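Local coordinates for DNAation factor-related protein 4 (Drosophila melanogaster, PDB 5XPC), which is probably the DNA endonuclease of apoptotic DNA fragmentation in the fly, represented here by its CIDE domain, a ubiquitin-like module that forms higher-order assemblies, at residues E45-A51 with L71-P77; T20-G24 with S39-L43; A7-Y12 with G24-N28. All blocks are in the same frame, centred on the assembly; numbering follows the deposited sequence.

Contact 1: residues E45-A51 with L71-P77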
loop_
_atom_site.group_PDB
_atom_site.type_symbol
_atom_site.label_atom_id
_atom_site.label_comp_id
_atom_site.label_asym_id
_atom_site.label_seq_id
_atom_site.Cartn_x
_atom_site.Cartn_y
_atom_site.Cartn_z
ATOM N N GLU B 45 -14.277 -21.500 19.971
ATOM C CA GLU B 45 -13.152 -20.568 20.081
ATOM C C GLU B 45 -13.218 -19.603 18.900
ATOM O O GLU B 45 -12.445 -19.711 17.939
ATOM C CB GLU B 45 -11.815 -21.320 20.143
ATOM C CG GLU B 45 -10.603 -20.409 20.021
ATOM C CD GLU B 45 -9.273 -21.102 20.241
ATOM O OE1 GLU B 45 -9.250 -22.313 20.586
ATOM O OE2 GLU B 45 -8.244 -20.423 20.015
ATOM N N PRO B 46 -14.143 -18.644 18.931
ATOM C CA PRO B 46 -14.340 -17.789 17.754
ATOM C C PRO B 46 -13.197 -16.802 17.561
ATOM O O PRO B 46 -12.678 -16.227 18.520
ATOM C CB PRO B 46 -15.657 -17.059 18.059
ATOM C CG PRO B 46 -15.745 -17.068 19.551
ATOM C CD PRO B 46 -15.161 -18.401 19.966
ATOM N N HIS B 47 -12.811 -16.619 16.298
ATOM C CA HIS B 47 -11.901 -15.567 15.876
ATOM C C HIS B 47 -12.482 -14.919 14.634
ATOM O O HIS B 47 -13.293 -15.524 13.929
ATOM C CB HIS B 47 -10.504 -16.111 15.554
ATOM C CG HIS B 47 -9.765 -16.598 16.757
ATOM N ND1 HIS B 47 -9.815 -17.911 17.177
ATOM C CD2 HIS B 47 -8.958 -15.956 17.630
ATOM C CE1 HIS B 47 -9.069 -18.057 18.256
ATOM N NE2 HIS B 47 -8.539 -16.886 18.553
ATOM N N LEU B 48 -12.043 -13.694 14.360
ATOM C CA LEU B 48 -12.495 -12.939 13.199
ATOM C C LEU B 48 -11.397 -12.897 12.143
ATOM O O LEU B 48 -10.217 -12.708 12.461
ATOM C CB LEU B 48 -12.891 -11.512 13.588
ATOM C CG LEU B 48 -14.089 -11.372 14.525
ATOM C CD1 LEU B 48 -14.272 -9.906 14.874
ATOM C CD2 LEU B 48 -15.347 -11.943 13.896
ATOM N N TYR B 49 -11.793 -13.081 10.890
ATOM C CA TYR B 49 -10.883 -13.076 9.755
ATOM C C TYR B 49 -11.459 -12.171 8.682
ATOM O O TYR B 49 -12.673 -12.146 8.482
ATOM C CB TYR B 49 -10.706 -14.473 9.176
ATOM C CG TYR B 49 -10.253 -15.511 10.181
ATOM C CD1 TYR B 49 -11.158 -16.101 11.051
ATOM C CD2 TYR B 49 -8.918 -15.901 10.250
ATOM C CE1 TYR B 49 -10.738 -17.079 11.983
ATOM C CE2 TYR B 49 -8.489 -16.871 11.167
ATOM C CZ TYR B 49 -9.402 -17.448 12.032
ATOM O OH TYR B 49 -8.987 -18.413 12.947
ATOM N N LEU B 50 -10.589 -11.460 7.971
ATOM C CA LEU B 50 -11.050 -10.646 6.849
ATOM C C LEU B 50 -11.633 -11.540 5.760
ATOM O O LEU B 50 -10.996 -12.503 5.332
ATOM C CB LEU B 50 -9.888 -9.831 6.282
ATOM C CG LEU B 50 -9.302 -8.742 7.178
ATOM C CD1 LEU B 50 -8.158 -8.058 6.442
ATOM C CD2 LEU B 50 -10.385 -7.727 7.531
ATOM N N ALA B 51 -12.849 -11.217 5.301
ATOM C CA ALA B 51 -13.417 -11.971 4.183
ATOM C C ALA B 51 -12.625 -11.750 2.896
ATOM O O ALA B 51 -12.617 -12.624 2.019
ATOM C CB ALA B 51 -14.887 -11.588 3.966
ATOM N N LEU B 71 -16.080 -6.370 6.289
ATOM C CA LEU B 71 -16.721 -7.676 6.406
ATOM C C LEU B 71 -15.750 -8.709 6.972
ATOM O O LEU B 71 -14.647 -8.889 6.441
ATOM C CB LEU B 71 -17.232 -8.156 5.046
ATOM C CG LEU B 71 -17.753 -9.601 5.032
ATOM C CD1 LEU B 71 -18.939 -9.773 5.990
ATOM C CD2 LEU B 71 -18.142 -10.039 3.615
ATOM N N PHE B 72 -16.184 -9.412 8.024
ATOM C CA PHE B 72 -15.412 -10.459 8.678
ATOM C C PHE B 72 -16.114 -11.804 8.548
ATOM O O PHE B 72 -17.347 -11.878 8.535
ATOM C CB PHE B 72 -15.196 -10.156 10.175
ATOM C CG PHE B 72 -14.555 -8.821 10.436
ATOM C CD1 PHE B 72 -13.201 -8.641 10.220
ATOM C CD2 PHE B 72 -15.305 -7.753 10.904
ATOM C CE1 PHE B 72 -12.600 -7.397 10.446
ATOM C CE2 PHE B 72 -14.714 -6.515 11.133
ATOM C CZ PHE B 72 -13.359 -6.343 10.906
ATOM N N ILE B 73 -15.310 -12.866 8.449
ATOM C CA ILE B 73 -15.757 -14.236 8.675
ATOM C C ILE B 73 -15.431 -14.599 10.116
ATOM O O ILE B 73 -14.277 -14.455 10.552
ATOM C CB ILE B 73 -15.067 -15.223 7.717
ATOM C CG1 ILE B 73 -15.166 -14.735 6.269
ATOM C CG2 ILE B 73 -15.636 -16.643 7.912
ATOM C CD1 ILE B 73 -16.576 -14.625 5.773
ATOM N N VAL B 74 -16.423 -15.077 10.865
ATOM C CA VAL B 74 -16.166 -15.620 12.195
ATOM C C VAL B 74 -16.024 -17.131 12.071
ATOM O O VAL B 74 -16.825 -17.790 11.391
ATOM C CB VAL B 74 -17.262 -15.230 13.204
ATOM C CG1 VAL B 74 -18.639 -15.750 12.781
ATOM C CG2 VAL B 74 -16.882 -15.723 14.614
ATOM N N SER B 75 -14.990 -17.678 12.701
ATOM C CA SER B 75 -14.674 -19.094 12.562
ATOM C C SER B 75 -13.847 -19.529 13.761
ATOM O O SER B 75 -13.432 -18.711 14.583
ATOM C CB SER B 75 -13.918 -19.357 11.259
ATOM O OG SER B 75 -13.674 -20.733 11.078
ATOM N N GLY B 76 -13.594 -20.834 13.842
ATOM C CA GLY B 76 -12.708 -21.364 14.845
ATOM C C GLY B 76 -11.270 -20.926 14.655
ATOM O O GLY B 76 -10.959 -20.008 13.892
ATOM N N PRO B 77 -10.362 -21.584 15.366
ATOM C CA PRO B 77 -8.953 -21.170 15.354
ATOM C C PRO B 77 -8.227 -21.612 14.097
ATOM O O PRO B 77 -8.604 -22.582 13.433
ATOM C CB PRO B 77 -8.345 -21.876 16.572
ATOM C CG PRO B 77 -9.424 -22.620 17.221
ATOM C CD PRO B 77 -10.640 -22.636 16.346
#

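Contact 2: residues T20-G24 with S39-L43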
loop_
_atom_site.group_PDB
_atom_site.type_symbol
_atom_site.label_atom_id
_atom_site.label_comp_id
_atom_site.label_asym_id
_atom_site.label_seq_id
_atom_site.Cartn_x
_atom_site.Cartn_y
_atom_site.Cartn_z
ATOM N N THR B 20 -24.106 -18.094 5.414
ATOM C CA THR B 20 -25.475 -18.571 5.614
ATOM C C THR B 20 -26.353 -17.509 6.260
ATOM O O THR B 20 -27.535 -17.387 5.920
ATOM C CB THR B 20 -25.493 -19.820 6.493
ATOM O OG1 THR B 20 -25.031 -19.482 7.810
ATOM C CG2 THR B 20 -24.634 -20.936 5.898
ATOM N N ARG B 21 -25.801 -16.774 7.222
ATOM C CA ARG B 21 -26.481 -15.679 7.895
ATOM C C ARG B 21 -25.515 -14.510 7.980
ATOM O O ARG B 21 -24.302 -14.702 8.131
ATOM C CB ARG B 21 -26.971 -16.090 9.295
ATOM C CG ARG B 21 -28.179 -17.030 9.258
ATOM C CD ARG B 21 -28.538 -17.589 10.631
ATOM N NE ARG B 21 -27.495 -18.449 11.186
ATOM C CZ ARG B 21 -26.866 -18.219 12.334
ATOM N NH1 ARG B 21 -27.178 -17.150 13.060
ATOM N NH2 ARG B 21 -25.932 -19.064 12.767
ATOM N N LYS B 22 -26.053 -13.298 7.862
ATOM C CA LYS B 22 -25.252 -12.088 7.710
ATOM C C LYS B 22 -25.756 -11.041 8.688
ATOM O O LYS B 22 -26.946 -10.718 8.688
ATOM C CB LYS B 22 -25.338 -11.560 6.271
ATOM C CG LYS B 22 -25.022 -12.613 5.225
ATOM C CD LYS B 22 -25.130 -12.074 3.812
ATOM C CE LYS B 22 -24.992 -13.208 2.805
ATOM N NZ LYS B 22 -24.566 -12.734 1.460
ATOM N N TYR B 23 -24.866 -10.527 9.530
ATOM C CA TYR B 23 -25.263 -9.576 10.555
ATOM C C TYR B 23 -24.402 -8.329 10.493
ATOM O O TYR B 23 -23.174 -8.419 10.388
ATOM C CB TYR B 23 -25.158 -10.183 11.951
ATOM C CG TYR B 23 -26.045 -11.376 12.137
ATOM C CD1 TYR B 23 -25.545 -12.668 11.991
ATOM C CD2 TYR B 23 -27.393 -11.218 12.435
ATOM C CE1 TYR B 23 -26.368 -13.770 12.156
ATOM C CE2 TYR B 23 -28.217 -12.314 12.605
ATOM C CZ TYR B 23 -27.699 -13.586 12.463
ATOM O OH TYR B 23 -28.523 -14.681 12.627
ATOM N N GLY B 24 -25.053 -7.170 10.565
ATOM C CA GLY B 24 -24.364 -5.938 10.903
ATOM C C GLY B 24 -24.373 -5.820 12.414
ATOM O O GLY B 24 -25.407 -6.032 13.053
ATOM N N SER B 39 -22.684 -14.812 19.848
ATOM C CA SER B 39 -24.104 -14.951 20.155
ATOM C C SER B 39 -24.881 -15.418 18.931
ATOM O O SER B 39 -25.816 -16.215 19.050
ATOM C CB SER B 39 -24.665 -13.629 20.678
ATOM O OG SER B 39 -24.193 -13.378 21.988
ATOM N N LYS B 40 -24.489 -14.951 17.745
ATOM C CA LYS B 40 -25.164 -15.303 16.500
ATOM C C LYS B 40 -24.644 -16.599 15.883
ATOM O O LYS B 40 -25.421 -17.328 15.249
ATOM C CB LYS B 40 -25.015 -14.153 15.495
ATOM C CG LYS B 40 -25.766 -12.872 15.904
ATOM C CD LYS B 40 -27.254 -13.156 16.064
ATOM C CE LYS B 40 -28.098 -11.879 16.205
ATOM N NZ LYS B 40 -27.724 -11.095 17.408
ATOM N N PHE B 41 -23.352 -16.901 16.058
ATOM C CA PHE B 41 -22.699 -18.102 15.530
ATOM C C PHE B 41 -22.036 -18.838 16.685
ATOM O O PHE B 41 -20.880 -18.543 17.035
ATOM C CB PHE B 41 -21.651 -17.752 14.475
ATOM C CG PHE B 41 -22.191 -16.937 13.330
ATOM C CD1 PHE B 41 -22.811 -17.561 12.251
ATOM C CD2 PHE B 41 -22.076 -15.560 13.331
ATOM C CE1 PHE B 41 -23.318 -16.816 11.179
ATOM C CE2 PHE B 41 -22.575 -14.805 12.260
ATOM C CZ PHE B 41 -23.196 -15.441 11.190
ATOM N N PRO B 42 -22.719 -19.796 17.299
ATOM C CA PRO B 42 -22.150 -20.482 18.469
ATOM C C PRO B 42 -20.926 -21.316 18.129
ATOM O O PRO B 42 -21.041 -22.428 17.607
ATOM C CB PRO B 42 -23.314 -21.359 18.955
ATOM C CG PRO B 42 -24.534 -20.666 18.466
ATOM C CD PRO B 42 -24.153 -20.075 17.133
ATOM N N LEU B 43 -19.746 -20.790 18.461
ATOM C CA LEU B 43 -18.470 -21.429 18.182
ATOM C C LEU B 43 -17.662 -21.526 19.469
ATOM O O LEU B 43 -17.726 -20.635 20.321
ATOM C CB LEU B 43 -17.673 -20.630 17.136
ATOM C CG LEU B 43 -18.320 -20.457 15.763
ATOM C CD1 LEU B 43 -17.611 -19.352 14.972
ATOM C CD2 LEU B 43 -18.244 -21.785 15.036
#

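Contact 3: residues A7-Y12 with G24-N28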
loop_
_atom_site.group_PDB
_atom_site.type_symbol
_atom_site.label_atom_id
_atom_site.label_comp_id
_atom_site.label_asym_id
_atom_site.label_seq_id
_atom_site.Cartn_x
_atom_site.Cartn_y
_atom_site.Cartn_z
ATOM N N ALA B 7 -14.057 4.090 23.957
ATOM C CA ALA B 7 -13.895 4.003 22.514
ATOM C C ALA B 7 -15.255 4.055 21.821
ATOM O O ALA B 7 -16.247 3.536 22.339
ATOM C CB ALA B 7 -13.166 2.715 22.136
ATOM N N PRO B 8 -15.334 4.678 20.649
ATOM C CA PRO B 8 -16.638 4.833 19.997
ATOM C C PRO B 8 -17.126 3.528 19.388
ATOM O O PRO B 8 -16.336 2.666 18.990
ATOM C CB PRO B 8 -16.365 5.888 18.917
ATOM C CG PRO B 8 -14.931 5.679 18.570
ATOM C CD PRO B 8 -14.241 5.264 19.850
ATOM N N MET B 9 -18.452 3.383 19.348
ATOM C CA MET B 9 -19.073 2.300 18.594
ATOM C C MET B 9 -18.830 2.495 17.104
ATOM O O MET B 9 -18.957 3.606 16.580
ATOM C CB MET B 9 -20.583 2.255 18.847
ATOM C CG MET B 9 -20.977 1.781 20.217
ATOM S SD MET B 9 -20.661 0.017 20.396
ATOM C CE MET B 9 -21.003 -0.184 22.145
ATOM N N ARG B 10 -18.479 1.407 16.421
ATOM C CA ARG B 10 -18.414 1.391 14.968
ATOM C C ARG B 10 -19.231 0.219 14.447
ATOM O O ARG B 10 -19.435 -0.775 15.145
ATOM C CB ARG B 10 -16.973 1.291 14.463
ATOM C CG ARG B 10 -16.062 2.374 15.021
ATOM C CD ARG B 10 -14.623 2.046 14.700
ATOM N NE ARG B 10 -14.280 2.471 13.353
ATOM C CZ ARG B 10 -13.439 1.827 12.551
ATOM N NH1 ARG B 10 -12.857 0.698 12.945
ATOM N NH2 ARG B 10 -13.182 2.316 11.348
ATOM N N GLY B 11 -19.705 0.352 13.211
ATOM C CA GLY B 11 -20.454 -0.712 12.567
ATOM C C GLY B 11 -19.539 -1.637 11.777
ATOM O O GLY B 11 -18.645 -1.185 11.063
ATOM N N TYR B 12 -19.788 -2.943 11.910
ATOM C CA TYR B 12 -19.035 -3.979 11.203
ATOM C C TYR B 12 -20.005 -5.018 10.650
ATOM O O TYR B 12 -21.154 -5.114 11.089
ATOM C CB TYR B 12 -18.009 -4.674 12.123
ATOM C CG TYR B 12 -17.005 -3.744 12.794
ATOM C CD1 TYR B 12 -17.145 -3.379 14.130
ATOM C CD2 TYR B 12 -15.909 -3.242 12.093
ATOM C CE1 TYR B 12 -16.219 -2.532 14.752
ATOM C CE2 TYR B 12 -14.978 -2.402 12.708
ATOM C CZ TYR B 12 -15.137 -2.050 14.032
ATOM O OH TYR B 12 -14.207 -1.213 14.636
ATOM N N GLY B 24 -25.053 -7.170 10.565
ATOM C CA GLY B 24 -24.364 -5.938 10.903
ATOM C C GLY B 24 -24.373 -5.820 12.414
ATOM O O GLY B 24 -25.407 -6.032 13.053
ATOM N N ILE B 25 -23.212 -5.504 12.983
ATOM C CA ILE B 25 -23.000 -5.501 14.427
ATOM C C ILE B 25 -22.234 -4.245 14.811
ATOM O O ILE B 25 -21.196 -3.940 14.213
ATOM C CB ILE B 25 -22.209 -6.744 14.882
ATOM C CG1 ILE B 25 -22.993 -8.027 14.566
ATOM C CG2 ILE B 25 -21.870 -6.648 16.361
ATOM C CD1 ILE B 25 -22.194 -9.300 14.893
ATOM N N GLY B 26 -22.716 -3.543 15.836
ATOM C CA GLY B 26 -21.982 -2.414 16.395
ATOM C C GLY B 26 -21.103 -2.856 17.555
ATOM O O GLY B 26 -21.532 -3.617 18.423
ATOM N N ALA B 27 -19.856 -2.387 17.551
ATOM C CA ALA B 27 -18.947 -2.731 18.632
ATOM C C ALA B 27 -17.894 -1.645 18.803
ATOM O O ALA B 27 -17.537 -0.937 17.852
ATOM C CB ALA B 27 -18.265 -4.094 18.394
ATOM N N ASN B 28 -17.383 -1.536 20.030
ATOM C CA ASN B 28 -16.327 -0.588 20.353
ATOM C C ASN B 28 -15.017 -1.279 20.715
ATOM O O ASN B 28 -14.084 -0.613 21.166
ATOM C CB ASN B 28 -16.777 0.345 21.486
ATOM C CG ASN B 28 -17.056 -0.390 22.787
ATOM O OD1 ASN B 28 -16.788 -1.582 22.915
ATOM N ND2 ASN B 28 -17.578 0.333 23.772
HETATM O O HOH W 1 -14.770 -0.419 17.069
#

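Contact 1: residues E45-A51 with L71-P77
Leu48 and Val74 meet at the apolar centre, where CD2 of Leu48 lies 3.9 Å from CB of Val74. The same methyl also comes near CB of Phe72. With CG anti to the carbonyl carbon (chi1 -65°), Leu48 holds CD2 against Val74. Helix 30-40 packs on this face, with Leu30, Leu33 and Ile34 touching Leu48. Next along, Leu50 and Phe72 lie side by side and point the same way, and CD2 of Leu50 approaches CE1 of the ring at 3.7 Å. Beyond them, CB of Ala51 sits 3.6 Å from CD2 of Leu71. It also touches CG1 of Ile73, whose side chain is on the face that holds Tyr49. Strands 47-50 and 71-75 are antiparallel neighbours in the mixed sheet of the ubiquitin-like CIDE-N fold, with strand 47-50 outermost within this chain. His47 pairs with Ser75, and Tyr49 with Ile73, each as a hydrogen-bonded pair. Leu48 and Val74 form the non-hydrogen-bonded pair between them. Ala51 N adds a longer bond of 3.2 Å to Leu71 O. On the face of Tyr49 and Ile73, the Tyr49 ring runs alongside strand 71-75, its edge near Ile73 O and its CE1 near CB of Ser75. Its hydroxyl reaches past the strand end and donates to Gly76 O (OH to O 2.7 Å), in the carbonyl plane. Ala79 N is a second partner of that hydroxyl. At the polar edge, the extended Glu45 side chain crosses the Pro77 ring, with CD 3.4 Å from CG of Pro77. His47 ND1 makes a weak bond back to Glu45 O.

Contact 2: residues T20-G24 with S39-L43
The C-terminal end of helix 30-40 meets the strand of the CIDE-N sheet that holds Tyr23, and Arg21 ties the two together. Its guanidinium grips Lys40 O end-on with two nitrogens. NH1 lies 2.8 Å from Lys40 O and NH2 lies 3.1 Å from the same oxygen. Lys40 O is almost exactly in the guanidinium plane, and both nitrogens come to it from the same face of the carbonyl plane. NH1 also donates to Tyr23 OH at 2.8 Å, so three bonds fix the rotation of the group. A bend at chi3 (-65°) helps bring the guanidinium back to the helix end. One guanidinium face has CE1 of Phe41 above it, with the two planes 37° apart. The Tyr23 ring carries Lys40 over one face. CG of Lys40 lies 3.8 Å from the ring centroid, a CH-pi contact, and CD and CE run on across the ring toward CE2. Lys40 NZ is too far for more than a weak cation-pi attraction. At the ring edge, CD1 of Tyr23 touches CE2 of Phe41 at 3.7 Å. Replacing Arg21 with an alanine would probably leave Lys40 O without these two donors and Tyr23 OH without one of its partners. Phe41 CZ comes within 3.3 Å of Arg21 O. Beyond this contact, Phe41 packs on Val14 of strand 10-15 and Val74 of strand 71-75, while Tyr23 and Gly24 pair with a parallel strand of the third subunit, which carries the sheet across the interface.

Contact 3: residues A7-Y12 with G24-N28
Tyr12 runs alongside the backbone of residues 25-27, in the beta hairpin formed by strands 10-15 and 22-27. The hairpin supplies two adjacent strands of the CIDE-N sheet. CB of Tyr12 starts 3.9 Å from Ile25 O. CG stands anti to the carbonyl carbon (chi1 -56°), which sends the ring along the partner strand. CD1 is still close to Ile25 O, and CE1 reaches Ala27 O at 3.7 Å, with that oxygen at the ring edge. At the tip, OH accepts a bond from Arg10 NH1 at 2.9 Å. Arg10 NH2 turns to Leu66 O, outside the hairpin. The Tyr12 side chain also touches Leu33 of helix 30-40 and Leu63 of helix 60-65.

Arg10 with Ala27 and Tyr12 with Ile25 are hydrogen-bonded antiparallel pairs. Gly11 and Gly26 form the non-hydrogen-bonded pair between them, with CA atoms 4.5 Å apart. Gly26 N bonds Asp59 of the third subunit, so this strand also faces a neighbour. At the open end, Met9 bends at chi2 (-71°), and its SD rests 3.6 Å from Ala27 C. Its CE touches ND2 of Asn28, and CB of Asn28 sits 3.3 Å from Ala7 O. A water bridges the strands: it lies 2.6 Å from Tyr12 OH, in the plane of the ring, and donates to Ala27 O at 2.9 Å.

Overall arrangement
All three contacts belong to one four-stranded mixed sheet and the helix 30-40 packed on it, within the CIDE-N domain. Along the chain, contact 3 opens first, contact 2 overlaps it at Gly24, and contact 1 follows. Strand order is 22-27, 10-15, 71-75, 47-50, so contacts 3 and 1 join the two outer pairs. Their centres lie about 16 Å apart, yet the two contacts touch where Phe72 packs on Tyr12. The centres of contacts 2 and 1 are about 11 Å apart, and Phe41 and Leu43 pack on Val74. Contacts 2 and 3 both touch the third subunit along strand 22-27, consistent with the higher-order assembly of CIDE domains.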